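Local structure of D-alanyl-D-alanine carboxypeptidase (Enterococcus faecalis V583, 5ZHF) at residues L43-N47 / R48-I52; K102-E105 / I106-E109; T137-H140 / Q141-L144. The protein uses a zinc ion to cleave the C-terminal D-alanine from peptidoglycan-derived pentapeptides, a carboxypeptidase activity linked to vancomycin resistance. All coordinates share one frame; numbering follows the deposited sequence.

Contact 1. Residues L43-N47 / R48-I52; sequences LILVN and RQNPI
The side chain of Asn-47 folds over the start of a tight turn and touches Gln-49 and Asn-50. Its CB leads into the turn and meets nothing there beyond the adjoining peptide. CG sits between the backbone N and the carbonyl carbon of Asn-47 (chi1 65°), and this bends the amide forward over the turn. At the tip, OD1 accepts a hydrogen bond from the backbone N of Gln-49 at 2.9 Å, which makes an Asx turn. The bond is bent, 130° at the hydrogen, and the donor stands above the plane of the amide. ND2 turns to helix 212-218, where it is bonded to Glu-213 OE2.

The Asx turn is laid over a type I beta turn from Asn-47 to Asn-50. Asn-50 N donates to Asn-47 O at 3.1 Å, and Asn-47 N donates back to Asn-50 O, also at 3.1 Å. The two residues thus form a single antiparallel hydrogen-bonded pair. Just before it, Val-46 CA makes a CH...O contact with Asn-50 O at 3.2 Å.

Beyond the turn the two arms stay together. Val-46 CG2 packs on Ile-52 CG1 at 3.8 Å. A water donates to both Leu-45 O and Pro-51 O, at 2.8 Å each. The bond from CA to CB of Arg-48 points away from segment 43-47; farther out the chain bends, and NH2 is bonded to Gly-186 O.

The chemistry is mainly that of backbone polar groups answering one another within a type I turn closed by a single antiparallel bridge. The Asx oxygen adds a further acceptor, and a valine-isoleucine contact and a shared water join the arms.

Contact 2. Residues K102-E105 / I106-E109; sequences KQQE and IMDE
This is an i to i+4 contact within one helix, between successive turns near the N-terminal end of helix 100-116. Four backbone hydrogen bonds run through it, from the N atoms of Ile-106, Met-107, Asp-108 and Glu-109 to the O atoms of Lys-102, Gln-103, Gln-104 and Glu-105. The bond from Ile-106 N to Lys-102 O is 2.9 Å long.

One side-chain bond follows the same spacing. Gln-104 NE2 donates to Asp-108 OD1 at 3.1 Å, with 151° at the hydrogen. The oxygen lies close to the amide plane of Gln-104, but the amide nitrogen meets it from above the carboxylate plane. The glutamine chain bends at chi2 (71°), which swings its amide forward to the aspartate.

Along another side of the helix, Lys-102 lies over the end of Ile-106. Its CG, CD and CE each come 4.1 Å from Ile-106 CD1, so the aliphatic part of the lysine makes the contact. Met-107, a selenomethionine, carries an extended chain whose end leads off to Val-134.

The helix reaches the substrate site through Gln-103, a substrate-binding residue. Its OE1 accepts from Arg-98 NH1 and its NE2 donates to Ala-133 O. The helix follows strand 91-95, an outermost strand of the four-stranded antiparallel sheet, and precedes helix 121-128. Its inner side faces the loop that leads from that second helix to strand 145-150.

Contact 3. Residues T137-H140 / Q141-L144; sequences TSEH and QLGL. With ZN (zinc ion), chain C.
His-140 NE2 binds the zinc ion at 2.1 Å, and a water holds a further position on the metal at 2.2 Å. Asp-147 and His-193 complete the protein ligands. The other nitrogen of the imidazole, ND1, is hydrogen-bonded to Gly-96 O, which helps to fix the rotation of the ring.

The next layer holds the backbone of the histidine. Ser-138 OG accepts from His-140 N at 2.9 Å, forming an ST turn. The serine hydroxyl is anti to its own backbone nitrogen (chi1 179°), and it also lies at the edge of the His-140 ring, in its plane. A 3-10 turn continues from here. Gln-141 N donates to Ser-138 O at 3.1 Å, and Leu-142 N donates to Glu-139 O at 3.0 Å. The bond from Gly-143 N to His-140 O is weak, at 3.4 Å.

The CB atoms of Gln-141 and Leu-142 lie beside the carbonyl oxygens of Ser-138 and Glu-139. Both side chains pack outward on the 43-52 turn, and Gln-141 OE1 is bonded to Gly-136 N. Glu-139 is a second-shell residue for His-193: its OE1 accepts from NE2 of that histidine, while OE2 forms salt bridges with Arg-176 and Arg-195.

Ser-138, His-140, Gly-143 and Asp-147 belong to the SxHxxGxAxD motif of the M15 peptidases. Gly-143 has backbone angles that call for glycine (phi 84°).

From the N terminus, contact 1 closes first, as a turn in the loop before strand 60-62. Contact 2 follows within helix 100-116 and closes no loop. Contact 3 comes last, in the loop between helix 121-128 and strand 145-150. The three lie in series and neither nest nor cross. In space, contact 3 touches both others. Ile-52 lies against Gln-141, and Val-46 meets Thr-137 and Leu-142. Gln-103 CD packs on Ser-138 CB at 3.5 Å. Contacts 1 and 2 do not touch. The zinc-binding loop thus joins the N-terminal turn to the helix that carries Gln-103.

Contact 1. Residues L43-N47 / R48-I52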
ATOM      1  N   LEU A  43      -4.285 -11.763   5.717  1.00 19.89           N
ATOM      2  CA  LEU A  43      -3.178 -12.260   4.903  1.00 21.50           C
ATOM      3  C   LEU A  43      -3.575 -12.495   3.447  1.00 21.14           C
ATOM      4  O   LEU A  43      -2.786 -13.072   2.681  1.00 22.28           O
ATOM      5  CB  LEU A  43      -2.618 -13.550   5.510  1.00 22.49           C
ATOM      6  CG  LEU A  43      -1.741 -13.401   6.737  1.00 25.95           C
ATOM      7  CD1 LEU A  43      -1.314 -14.794   7.198  1.00 28.86           C
ATOM      8  CD2 LEU A  43      -0.524 -12.533   6.449  1.00 26.17           C
ATOM      9  N   ILE A  44      -4.757 -12.030   3.042  1.00 21.98           N
ATOM     10  CA  ILE A  44      -5.195 -12.147   1.674  1.00 21.61           C
ATOM     11  C   ILE A  44      -4.172 -11.562   0.678  1.00 23.52           C
ATOM     12  O   ILE A  44      -3.640 -10.473   0.895  1.00 20.64           O
ATOM     13  CB  ILE A  44      -6.610 -11.556   1.452  1.00 22.69           C
ATOM     14  CG1 ILE A  44      -7.108 -11.918   0.048  1.00 24.32           C
ATOM     15  CG2 ILE A  44      -6.650 -10.053   1.714  1.00 21.77           C
ATOM     16  CD1 ILE A  44      -8.569 -11.573  -0.201  1.00 24.38           C
ATOM     17  N   LEU A  45      -3.841 -12.342  -0.344  1.00 23.02           N
ATOM     18  CA  LEU A  45      -2.890 -11.934  -1.355  1.00 23.35           C
ATOM     19  C   LEU A  45      -3.598 -11.331  -2.553  1.00 22.99           C
ATOM     20  O   LEU A  45      -4.413 -11.994  -3.208  1.00 23.73           O
ATOM     21  CB  LEU A  45      -2.031 -13.132  -1.767  1.00 23.96           C
ATOM     22  CG  LEU A  45      -0.894 -12.828  -2.751  1.00 25.25           C
ATOM     23  CD1 LEU A  45       0.041 -11.753  -2.202  1.00 24.97           C
ATOM     24  CD2 LEU A  45      -0.103 -14.090  -3.077  1.00 25.71           C
ATOM     25  N   VAL A  46      -3.294 -10.053  -2.848  1.00 24.32           N
ATOM     26  CA  VAL A  46      -3.800  -9.373  -4.038  1.00 24.00           C
ATOM     27  C   VAL A  46      -2.607  -8.832  -4.818  1.00 25.35           C
ATOM     28  O   VAL A  46      -1.815  -8.045  -4.304  1.00 24.41           O
ATOM     29  CB  VAL A  46      -4.798  -8.234  -3.710  1.00 25.34           C
ATOM     30  CG1 VAL A  46      -5.185  -7.456  -4.961  1.00 25.56           C
ATOM     31  CG2 VAL A  46      -6.034  -8.834  -3.057  1.00 25.38           C
ATOM     32  N   ASN A  47      -2.494  -9.257  -6.062  1.00 24.91           N
ATOM     33  CA  ASN A  47      -1.446  -8.823  -6.960  1.00 26.45           C
ATOM     34  C   ASN A  47      -1.868  -9.135  -8.380  1.00 28.29           C
ATOM     35  O   ASN A  47      -2.967  -9.503  -8.577  1.00 30.30           O
ATOM     36  CB  ASN A  47      -0.077  -9.384  -6.613  1.00 26.41           C
ATOM     37  CG  ASN A  47       0.032 -10.887  -6.759  1.00 27.68           C
ATOM     38  OD1 ASN A  47      -0.765 -11.541  -7.365  1.00 27.09           O
ATOM     39  ND2 ASN A  47       1.062 -11.410  -6.201  1.00 27.44           N
ATOM     40  N   ARG A  48      -0.994  -9.001  -9.357  1.00 32.65           N
ATOM     41  CA  ARG A  48      -1.379  -9.326 -10.753  1.00 33.84           C
ATOM     42  C   ARG A  48      -1.822 -10.788 -10.971  1.00 34.30           C
ATOM     43  O   ARG A  48      -2.582 -11.086 -11.833  1.00 31.93           O
ATOM     44  CB  ARG A  48      -0.286  -8.891 -11.698  1.00 39.87           C
ATOM     45  CG  ARG A  48       0.124  -7.471 -11.404  1.00 41.70           C
ATOM     46  CD  ARG A  48       0.841  -6.826 -12.563  1.00 50.22           C
ATOM     47  NE  ARG A  48       2.200  -7.295 -12.762  1.00 53.54           N
ATOM     48  CZ  ARG A  48       3.273  -6.666 -12.312  1.00 57.42           C
ATOM     49  NH1 ARG A  48       4.489  -7.146 -12.532  1.00 54.92           N
ATOM     50  NH2 ARG A  48       3.119  -5.534 -11.674  1.00 57.64           N
ATOM     51  N   GLN A  49      -1.320 -11.699 -10.161  1.00 34.95           N
ATOM     52  CA  GLN A  49      -1.694 -13.112 -10.252  1.00 34.89           C
ATOM     53  C   GLN A  49      -2.829 -13.537  -9.296  1.00 33.78           C
ATOM     54  O   GLN A  49      -3.258 -14.656  -9.304  1.00 30.49           O
ATOM     55  CB  GLN A  49      -0.448 -13.987  -9.994  1.00 36.23           C
ATOM     56  CG  GLN A  49       0.657 -13.835 -11.020  1.00 37.01           C
ATOM     57  CD  GLN A  49       1.343 -12.469 -11.010  1.00 37.08           C
ATOM     58  OE1 GLN A  49       1.449 -11.808 -11.993  1.00 34.16           O
ATOM     59  NE2 GLN A  49       1.805 -12.084  -9.856  1.00 39.03           N
ATOM     60  N   ASN A  50      -3.302 -12.601  -8.487  1.00 30.96           N
ATOM     61  CA  ASN A  50      -4.270 -12.854  -7.462  1.00 29.25           C
ATOM     62  C   ASN A  50      -5.264 -11.678  -7.390  1.00 29.04           C
ATOM     63  O   ASN A  50      -5.119 -10.811  -6.535  1.00 29.29           O
ATOM     64  CB  ASN A  50      -3.561 -13.065  -6.125  1.00 31.18           C
ATOM     65  CG  ASN A  50      -2.722 -14.342  -6.094  1.00 32.08           C
ATOM     66  OD1 ASN A  50      -1.549 -14.360  -6.494  1.00 35.91           O
ATOM     67  ND2 ASN A  50      -3.317 -15.402  -5.602  1.00 30.90           N
ATOM     68  N   PRO A  51      -6.274 -11.649  -8.282  1.00 27.46           N
ATOM     69  CA  PRO A  51      -7.270 -10.594  -8.248  1.00 25.73           C
ATOM     70  C   PRO A  51      -8.115 -10.640  -6.983  1.00 24.20           C
ATOM     71  O   PRO A  51      -8.213 -11.697  -6.357  1.00 25.14           O
ATOM     72  CB  PRO A  51      -8.179 -10.906  -9.454  1.00 28.39           C
ATOM     73  CG  PRO A  51      -7.408 -11.837 -10.289  1.00 28.70           C
ATOM     74  CD  PRO A  51      -6.558 -12.623  -9.352  1.00 28.67           C
ATOM     75  N   ILE A  52      -8.744  -9.519  -6.649  1.00 25.17           N
ATOM     76  CA  ILE A  52      -9.701  -9.505  -5.537  1.00 26.87           C
ATOM     77  C   ILE A  52     -10.848 -10.426  -5.917  1.00 28.24           C
ATOM     78  O   ILE A  52     -11.327 -10.357  -7.053  1.00 27.75           O
ATOM     79  CB  ILE A  52     -10.227  -8.094  -5.239  1.00 28.82           C
ATOM     80  CG1 ILE A  52      -9.074  -7.287  -4.647  1.00 31.44           C
ATOM     81  CG2 ILE A  52     -11.355  -8.116  -4.219  1.00 29.79           C
ATOM     82  CD1 ILE A  52      -9.428  -5.877  -4.333  1.00 32.78           C
TER
HETATM   83  O   HOH W   1      -7.169 -12.309  -3.785  1.00 31.07           O

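Contact 2. Residues K102-E105 / I106-E109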
ATOM      1  N   LYS A 102     -11.965   4.423  -9.724  1.00 21.55           N
ATOM      2  CA  LYS A 102     -10.852   5.260  -9.233  1.00 21.86           C
ATOM      3  C   LYS A 102      -9.511   4.642  -9.625  1.00 20.69           C
ATOM      4  O   LYS A 102      -8.610   5.353 -10.137  1.00 21.47           O
ATOM      5  CB  LYS A 102     -10.928   5.493  -7.716  1.00 23.40           C
ATOM      6  CG  LYS A 102      -9.817   6.376  -7.124  1.00 24.30           C
ATOM      7  CD  LYS A 102      -9.739   7.750  -7.799  1.00 26.94           C
ATOM      8  CE  LYS A 102      -9.156   8.863  -6.935  1.00 31.52           C
ATOM      9  NZ  LYS A 102      -9.775  10.193  -7.262  1.00 33.16           N
ATOM     10  N   GLN A 103      -9.391   3.335  -9.436  1.00 20.30           N
ATOM     11  CA  GLN A 103      -8.168   2.620  -9.783  1.00 20.97           C
ATOM     12  C   GLN A 103      -7.850   2.761 -11.277  1.00 21.61           C
ATOM     13  O   GLN A 103      -6.696   3.021 -11.633  1.00 21.30           O
ATOM     14  CB  GLN A 103      -8.246   1.135  -9.398  1.00 21.43           C
ATOM     15  CG  GLN A 103      -6.934   0.381  -9.521  1.00 22.30           C
ATOM     16  CD  GLN A 103      -5.820   0.881  -8.604  1.00 22.10           C
ATOM     17  OE1 GLN A 103      -6.071   1.493  -7.570  1.00 21.64           O
ATOM     18  NE2 GLN A 103      -4.572   0.593  -8.982  1.00 20.91           N
ATOM     19  N   GLN A 104      -8.871   2.590 -12.121  1.00 21.83           N
ATOM     20  CA  GLN A 104      -8.722   2.780 -13.578  1.00 22.43           C
ATOM     21  C   GLN A 104      -8.210   4.189 -13.897  1.00 23.31           C
ATOM     22  O   GLN A 104      -7.316   4.362 -14.718  1.00 23.97           O
ATOM     23  CB  GLN A 104     -10.061   2.551 -14.307  1.00 24.13           C
ATOM     24  CG  GLN A 104      -9.942   2.568 -15.826  1.00 26.03           C
ATOM     25  CD  GLN A 104      -9.222   1.347 -16.328  1.00 29.50           C
ATOM     26  OE1 GLN A 104      -9.747   0.240 -16.226  1.00 31.53           O
ATOM     27  NE2 GLN A 104      -7.992   1.524 -16.809  1.00 30.48           N
ATOM     28  N   GLU A 105      -8.777   5.194 -13.247  1.00 21.41           N
ATOM     29  CA  GLU A 105      -8.392   6.585 -13.501  1.00 21.76           C
ATOM     30  C   GLU A 105      -6.944   6.869 -13.090  1.00 23.12           C
ATOM     31  O   GLU A 105      -6.211   7.567 -13.806  1.00 23.46           O
ATOM     32  CB  GLU A 105      -9.350   7.545 -12.787  1.00 22.77           C
ATOM     33  CG  GLU A 105     -10.747   7.524 -13.386  1.00 21.95           C
ATOM     34  CD  GLU A 105     -11.776   8.320 -12.605  1.00 23.88           C
ATOM     35  OE1 GLU A 105     -11.405   9.031 -11.646  1.00 24.87           O
ATOM     36  OE2 GLU A 105     -12.971   8.238 -12.971  1.00 24.86           O
ATOM     37  N   ILE A 106      -6.561   6.335 -11.953  1.00 22.14           N
ATOM     38  CA  ILE A 106      -5.212   6.499 -11.495  1.00 23.48           C
ATOM     39  C   ILE A 106      -4.269   5.792 -12.451  1.00 24.14           C
ATOM     40  O   ILE A 106      -3.266   6.319 -12.777  1.00 24.87           O
ATOM     41  CB  ILE A 106      -5.040   6.037 -10.046  1.00 25.19           C
ATOM     42  CG1 ILE A 106      -5.822   6.965  -9.157  1.00 26.26           C
ATOM     43  CG2 ILE A 106      -3.579   6.020  -9.653  1.00 26.69           C
ATOM     44  CD1 ILE A 106      -5.774   6.618  -7.704  1.00 27.68           C
HETATM   45  N   MSE A 107      -4.640   4.600 -12.914  1.00 25.77           N
HETATM   46  CA  MSE A 107      -3.811   3.854 -13.853  1.00 27.77           C
HETATM   47  C   MSE A 107      -3.660   4.572 -15.174  1.00 25.88           C
HETATM   48  O   MSE A 107      -2.545   4.604 -15.737  1.00 26.23           O
HETATM   49  CB  MSE A 107      -4.434   2.484 -14.096  1.00 32.37           C
HETATM   50  CG  MSE A 107      -3.583   1.660 -15.056  1.00 41.99           C
HETATM   51 SE   MSE A 107      -4.417  -0.104 -15.324  1.00 58.80          SE
HETATM   52  CE  MSE A 107      -3.081  -0.853 -16.563  1.00 50.24           C
ATOM     53  N   ASP A 108      -4.750   5.147 -15.675  1.00 25.89           N
ATOM     54  CA  ASP A 108      -4.758   5.874 -16.923  1.00 25.56           C
ATOM     55  C   ASP A 108      -3.923   7.130 -16.844  1.00 25.24           C
ATOM     56  O   ASP A 108      -3.271   7.482 -17.769  1.00 23.55           O
ATOM     57  CB  ASP A 108      -6.188   6.223 -17.313  1.00 26.85           C
ATOM     58  CG  ASP A 108      -6.988   5.031 -17.732  1.00 27.33           C
ATOM     59  OD1 ASP A 108      -6.443   3.957 -17.918  1.00 31.02           O
ATOM     60  OD2 ASP A 108      -8.178   5.201 -17.891  1.00 28.94           O
ATOM     61  N   GLU A 109      -3.971   7.807 -15.726  1.00 25.48           N
ATOM     62  CA  GLU A 109      -3.152   9.009 -15.527  1.00 27.17           C
ATOM     63  C   GLU A 109      -1.660   8.669 -15.549  1.00 24.57           C
ATOM     64  O   GLU A 109      -0.870   9.428 -16.110  1.00 24.54           O
ATOM     65  CB  GLU A 109      -3.563   9.777 -14.256  1.00 31.30           C
ATOM     66  CG  GLU A 109      -4.874  10.532 -14.482  1.00 36.36           C
ATOM     67  CD  GLU A 109      -5.436  11.270 -13.268  1.00 45.59           C
ATOM     68  OE1 GLU A 109      -5.852  12.463 -13.431  1.00 47.00           O
ATOM     69  OE2 GLU A 109      -5.494  10.663 -12.163  1.00 51.21           O
TER

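Contact 3. Residues T137-H140 / Q141-L144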
ATOM      1  N   THR A 137      -6.688  -5.743  -9.173  1.00 24.12           N
ATOM      2  CA  THR A 137      -5.458  -6.288  -8.647  1.00 23.68           C
ATOM      3  C   THR A 137      -4.725  -5.323  -7.725  1.00 21.87           C
ATOM      4  O   THR A 137      -3.582  -5.585  -7.391  1.00 23.53           O
ATOM      5  CB  THR A 137      -4.501  -6.723  -9.785  1.00 23.87           C
ATOM      6  OG1 THR A 137      -4.059  -5.584 -10.542  1.00 25.52           O
ATOM      7  CG2 THR A 137      -5.204  -7.683 -10.716  1.00 24.64           C
ATOM      8  N   SER A 138      -5.395  -4.244  -7.277  1.00 21.72           N
ATOM      9  CA  SER A 138      -4.787  -3.306  -6.329  1.00 20.39           C
ATOM     10  C   SER A 138      -5.193  -3.652  -4.914  1.00 20.46           C
ATOM     11  O   SER A 138      -6.371  -3.855  -4.646  1.00 20.56           O
ATOM     12  CB  SER A 138      -5.267  -1.875  -6.571  1.00 21.00           C
ATOM     13  OG  SER A 138      -4.661  -1.019  -5.607  1.00 20.62           O
ATOM     14  N   GLU A 139      -4.235  -3.633  -3.991  1.00 19.02           N
ATOM     15  CA  GLU A 139      -4.549  -3.720  -2.593  1.00 20.01           C
ATOM     16  C   GLU A 139      -5.436  -2.568  -2.142  1.00 19.41           C
ATOM     17  O   GLU A 139      -6.102  -2.684  -1.127  1.00 20.26           O
ATOM     18  CB  GLU A 139      -3.302  -3.697  -1.722  1.00 20.61           C
ATOM     19  CG  GLU A 139      -2.430  -4.915  -1.825  1.00 20.74           C
ATOM     20  CD  GLU A 139      -1.320  -4.912  -0.808  1.00 20.76           C
ATOM     21  OE1 GLU A 139      -0.807  -3.823  -0.437  1.00 19.60           O
ATOM     22  OE2 GLU A 139      -0.953  -6.010  -0.351  1.00 20.60           O
ATOM     23  N   HIS A 140      -5.418  -1.441  -2.844  1.00 20.63           N
ATOM     24  CA  HIS A 140      -6.290  -0.345  -2.452  1.00 19.99           C
ATOM     25  C   HIS A 140      -7.753  -0.712  -2.534  1.00 19.74           C
ATOM     26  O   HIS A 140      -8.565  -0.158  -1.817  1.00 19.70           O
ATOM     27  CB  HIS A 140      -5.996   0.929  -3.220  1.00 20.36           C
ATOM     28  CG  HIS A 140      -4.717   1.584  -2.805  1.00 20.90           C
ATOM     29  ND1 HIS A 140      -4.654   2.463  -1.745  1.00 20.55           N
ATOM     30  CD2 HIS A 140      -3.453   1.476  -3.287  1.00 21.20           C
ATOM     31  CE1 HIS A 140      -3.405   2.874  -1.592  1.00 20.87           C
ATOM     32  NE2 HIS A 140      -2.656   2.292  -2.511  1.00 18.95           N
ATOM     33  N   GLN A 141      -8.091  -1.667  -3.378  1.00 21.60           N
ATOM     34  CA  GLN A 141      -9.470  -2.108  -3.474  1.00 22.10           C
ATOM     35  C   GLN A 141      -9.895  -3.066  -2.338  1.00 22.74           C
ATOM     36  O   GLN A 141     -11.074  -3.415  -2.233  1.00 22.68           O
ATOM     37  CB  GLN A 141      -9.706  -2.718  -4.843  1.00 22.99           C
ATOM     38  CG  GLN A 141      -9.485  -1.739  -5.978  1.00 23.54           C
ATOM     39  CD  GLN A 141      -9.612  -2.392  -7.321  1.00 24.76           C
ATOM     40  OE1 GLN A 141      -8.599  -2.746  -7.945  1.00 23.89           O
ATOM     41  NE2 GLN A 141     -10.867  -2.616  -7.766  1.00 25.79           N
ATOM     42  N   LEU A 142      -8.957  -3.476  -1.492  1.00 21.30           N
ATOM     43  CA  LEU A 142      -9.294  -4.233  -0.284  1.00 21.39           C
ATOM     44  C   LEU A 142      -9.733  -3.371   0.868  1.00 21.08           C
ATOM     45  O   LEU A 142     -10.439  -3.848   1.763  1.00 22.16           O
ATOM     46  CB  LEU A 142      -8.102  -5.044   0.213  1.00 22.95           C
ATOM     47  CG  LEU A 142      -7.586  -6.167  -0.673  1.00 24.04           C
ATOM     48  CD1 LEU A 142      -6.193  -6.613  -0.233  1.00 25.21           C
ATOM     49  CD2 LEU A 142      -8.588  -7.305  -0.643  1.00 23.46           C
ATOM     50  N   GLY A 143      -9.242  -2.128   0.928  1.00 20.87           N
ATOM     51  CA  GLY A 143      -9.354  -1.334   2.148  1.00 19.33           C
ATOM     52  C   GLY A 143      -8.256  -1.616   3.162  1.00 18.46           C
ATOM     53  O   GLY A 143      -8.273  -1.043   4.256  1.00 18.35           O
ATOM     54  N   LEU A 144      -7.286  -2.481   2.819  1.00 18.15           N
ATOM     55  CA  LEU A 144      -6.208  -2.874   3.719  1.00 19.24           C
ATOM     56  C   LEU A 144      -4.911  -2.127   3.458  1.00 18.67           C
ATOM     57  O   LEU A 144      -3.948  -2.340   4.192  1.00 20.42           O
ATOM     58  CB  LEU A 144      -5.941  -4.392   3.608  1.00 20.05           C
ATOM     59  CG  LEU A 144      -7.124  -5.255   4.065  1.00 19.10           C
ATOM     60  CD1 LEU A 144      -6.759  -6.730   3.994  1.00 20.35           C
ATOM     61  CD2 LEU A 144      -7.552  -4.893   5.475  1.00 19.73           C
TER
HETATM   62 ZN    ZN C 301      -0.582   2.480  -2.823  1.00 19.60          ZN
HETATM   63  O   HOH W   2       0.653   2.989  -4.594  1.00 19.59           O